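Local coordinates for protein DR2417 (Deinococcus radiodurans, PDB 4XWW) that probably degrades and matures RNA as a metal-dependent 5'-3' exonuclease, possibly also an endonuclease, of the metallo-beta-lactamase superfamily, and works as a homodimer, at residues Leu112-Glu117 with Ile274-Ala279. Residues are numbered along the deposited sequence; the frame is centred on the assembly and turned at random.
Sequences LALVRE and IKYAQA
Leu114 reaches Tyr276 and Ala279 mainly through one methyl: its CD2 lies 3.7 Å from Tyr276 CE1 and 3.8 Å from Ala279 CB, while its CD1, 3.9 Å from Tyr276 CE1, adds a second touch on that ring carbon. The leucine leaves its helix with CG beside the backbone N (chi1 -65°) and CD1 extended (chi2 171°), which carries the branched end across to the neighbouring helix although CB does not aim there. The leucine and tyrosine side chains meet at about a right angle, and the methyl approaches the ring obliquely.

Beside this apolar patch a carboxylate meets an aliphatic chain. Glu117, extended with CG anti to the backbone N (chi1 -162°), lays its carboxylate against the Lys275 methylenes, Glu117 OE2 being 3.5 Å from Lys275 CG. The lysine bends at chi3 and chi4, and its NZ stays 5.6 Å from Glu117 OE2, too far for a salt bridge; any attraction is probably long-range. Instead, a water within hydrogen-bonding reach of both Glu117 OE2 (3.1 Å) and Lys275 O (2.8 Å) bridges carboxylate and helix backbone.

The axes stand 10.4 Å apart at closest approach, and no direct hydrogen bond crosses. Leu114 also packs on Ile90, and Tyr276 on Glu87 and an RNA phosphate. This is the interface between the metallo-beta-lactamase and beta-CASP domains, flanking the RNA-binding cleft near the zinc site of RNase J.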
loop_
_atom_site.group_PDB
_atom_site.type_symbol
_atom_site.label_atom_id
_atom_site.label_comp_id
_atom_site.label_asym_id
_atom_site.label_seq_id
_atom_site.Cartn_x
_atom_site.Cartn_y
_atom_site.Cartn_z
ATOM N N LEU A 112 -32.155 2.079 -6.880
ATOM C CA LEU A 112 -33.137 2.122 -5.810
ATOM C C LEU A 112 -33.253 0.795 -5.064
ATOM O O LEU A 112 -33.515 0.780 -3.857
ATOM C CB LEU A 112 -34.522 2.541 -6.364
ATOM C CG LEU A 112 -34.556 3.929 -7.019
ATOM C CD1 LEU A 112 -36.015 4.331 -7.348
ATOM C CD2 LEU A 112 -33.969 4.977 -6.108
ATOM N N ALA A 113 -33.088 -0.322 -5.769
ATOM C CA ALA A 113 -33.188 -1.615 -5.102
ATOM C C ALA A 113 -32.074 -1.742 -4.046
ATOM O O ALA A 113 -32.315 -2.196 -2.918
ATOM C CB ALA A 113 -33.117 -2.751 -6.107
ATOM N N LEU A 114 -30.870 -1.314 -4.412
ATOM C CA LEU A 114 -29.738 -1.358 -3.492
ATOM C C LEU A 114 -29.939 -0.396 -2.314
ATOM O O LEU A 114 -29.674 -0.752 -1.162
ATOM C CB LEU A 114 -28.443 -1.055 -4.246
ATOM C CG LEU A 114 -28.036 -2.099 -5.307
ATOM C CD1 LEU A 114 -26.864 -1.608 -6.168
ATOM C CD2 LEU A 114 -27.660 -3.423 -4.654
ATOM N N VAL A 115 -30.439 0.804 -2.594
ATOM C CA VAL A 115 -30.682 1.775 -1.532
ATOM C C VAL A 115 -31.801 1.295 -0.616
ATOM O O VAL A 115 -31.688 1.388 0.606
ATOM C CB VAL A 115 -31.012 3.173 -2.111
ATOM C CG1 VAL A 115 -31.620 4.088 -1.058
ATOM C CG2 VAL A 115 -29.744 3.789 -2.696
ATOM N N ARG A 116 -32.870 0.762 -1.210
ATOM C CA ARG A 116 -34.013 0.274 -0.458
ATOM C C ARG A 116 -33.580 -0.787 0.549
ATOM O O ARG A 116 -34.008 -0.773 1.705
ATOM C CB ARG A 116 -35.074 -0.287 -1.421
ATOM C CG ARG A 116 -36.494 -0.241 -0.945
ATOM C CD ARG A 116 -37.442 -0.765 -2.038
ATOM N NE ARG A 116 -37.875 0.291 -2.951
ATOM C CZ ARG A 116 -37.616 0.328 -4.255
ATOM N NH1 ARG A 116 -36.920 -0.642 -4.836
ATOM N NH2 ARG A 116 -38.068 1.343 -4.982
ATOM N N GLU A 117 -32.725 -1.704 0.110
ATOM C CA GLU A 117 -32.230 -2.754 0.991
ATOM C C GLU A 117 -31.348 -2.176 2.097
ATOM O O GLU A 117 -31.413 -2.599 3.255
ATOM C CB GLU A 117 -31.454 -3.795 0.189
ATOM C CG GLU A 117 -31.273 -5.101 0.916
ATOM C CD GLU A 117 -30.050 -5.854 0.453
ATOM O OE1 GLU A 117 -29.472 -6.600 1.274
ATOM O OE2 GLU A 117 -29.662 -5.694 -0.727
ATOM N N ILE A 274 -24.107 -13.048 -3.320
ATOM C CA ILE A 274 -25.513 -13.438 -3.289
ATOM C C ILE A 274 -26.417 -12.201 -3.241
ATOM O O ILE A 274 -27.461 -12.151 -3.897
ATOM C CB ILE A 274 -25.784 -14.359 -2.091
ATOM C CG1 ILE A 274 -25.010 -15.667 -2.278
ATOM C CG2 ILE A 274 -27.270 -14.637 -1.935
ATOM C CD1 ILE A 274 -24.588 -16.331 -0.986
ATOM N N LYS A 275 -25.983 -11.193 -2.495
ATOM C CA LYS A 275 -26.759 -9.972 -2.340
ATOM C C LYS A 275 -26.908 -9.210 -3.652
ATOM O O LYS A 275 -28.018 -8.854 -4.029
ATOM C CB LYS A 275 -26.131 -9.054 -1.284
ATOM C CG LYS A 275 -26.792 -7.676 -1.224
ATOM C CD LYS A 275 -26.092 -6.742 -0.255
ATOM C CE LYS A 275 -25.477 -5.561 -0.983
ATOM N NZ LYS A 275 -24.019 -5.454 -0.687
ATOM N N TYR A 276 -25.800 -8.945 -4.342
ATOM C CA TYR A 276 -25.876 -8.197 -5.595
ATOM C C TYR A 276 -26.568 -9.007 -6.681
ATOM O O TYR A 276 -27.313 -8.443 -7.492
ATOM C CB TYR A 276 -24.492 -7.737 -6.067
ATOM C CG TYR A 276 -24.047 -6.496 -5.349
ATOM C CD1 TYR A 276 -24.456 -5.239 -5.777
ATOM C CD2 TYR A 276 -23.261 -6.577 -4.212
ATOM C CE1 TYR A 276 -24.072 -4.094 -5.099
ATOM C CE2 TYR A 276 -22.863 -5.439 -3.535
ATOM C CZ TYR A 276 -23.273 -4.204 -3.976
ATOM O OH TYR A 276 -22.879 -3.083 -3.282
ATOM N N ALA A 277 -26.350 -10.318 -6.678
ATOM C CA ALA A 277 -26.984 -11.191 -7.659
ATOM C C ALA A 277 -28.509 -11.119 -7.496
ATOM O O ALA A 277 -29.258 -11.109 -8.481
ATOM C CB ALA A 277 -26.495 -12.627 -7.513
ATOM N N GLN A 278 -28.953 -11.055 -6.244
ATOM C CA GLN A 278 -30.376 -10.971 -5.950
ATOM C C GLN A 278 -30.967 -9.689 -6.506
ATOM O O GLN A 278 -31.990 -9.724 -7.182
ATOM C CB GLN A 278 -30.630 -11.052 -4.448
ATOM C CG GLN A 278 -30.683 -12.463 -3.916
ATOM C CD GLN A 278 -30.908 -12.503 -2.420
ATOM O OE1 GLN A 278 -31.169 -11.475 -1.792
ATOM N NE2 GLN A 278 -30.804 -13.694 -1.837
ATOM N N ALA A 279 -30.306 -8.567 -6.224
ATOM C CA ALA A 279 -30.742 -7.263 -6.705
ATOM C C ALA A 279 -30.689 -7.176 -8.229
ATOM O O ALA A 279 -31.608 -6.639 -8.845
ATOM C CB ALA A 279 -29.888 -6.155 -6.082
HETATM O O HOH W 1 -30.166 -8.182 -2.419
#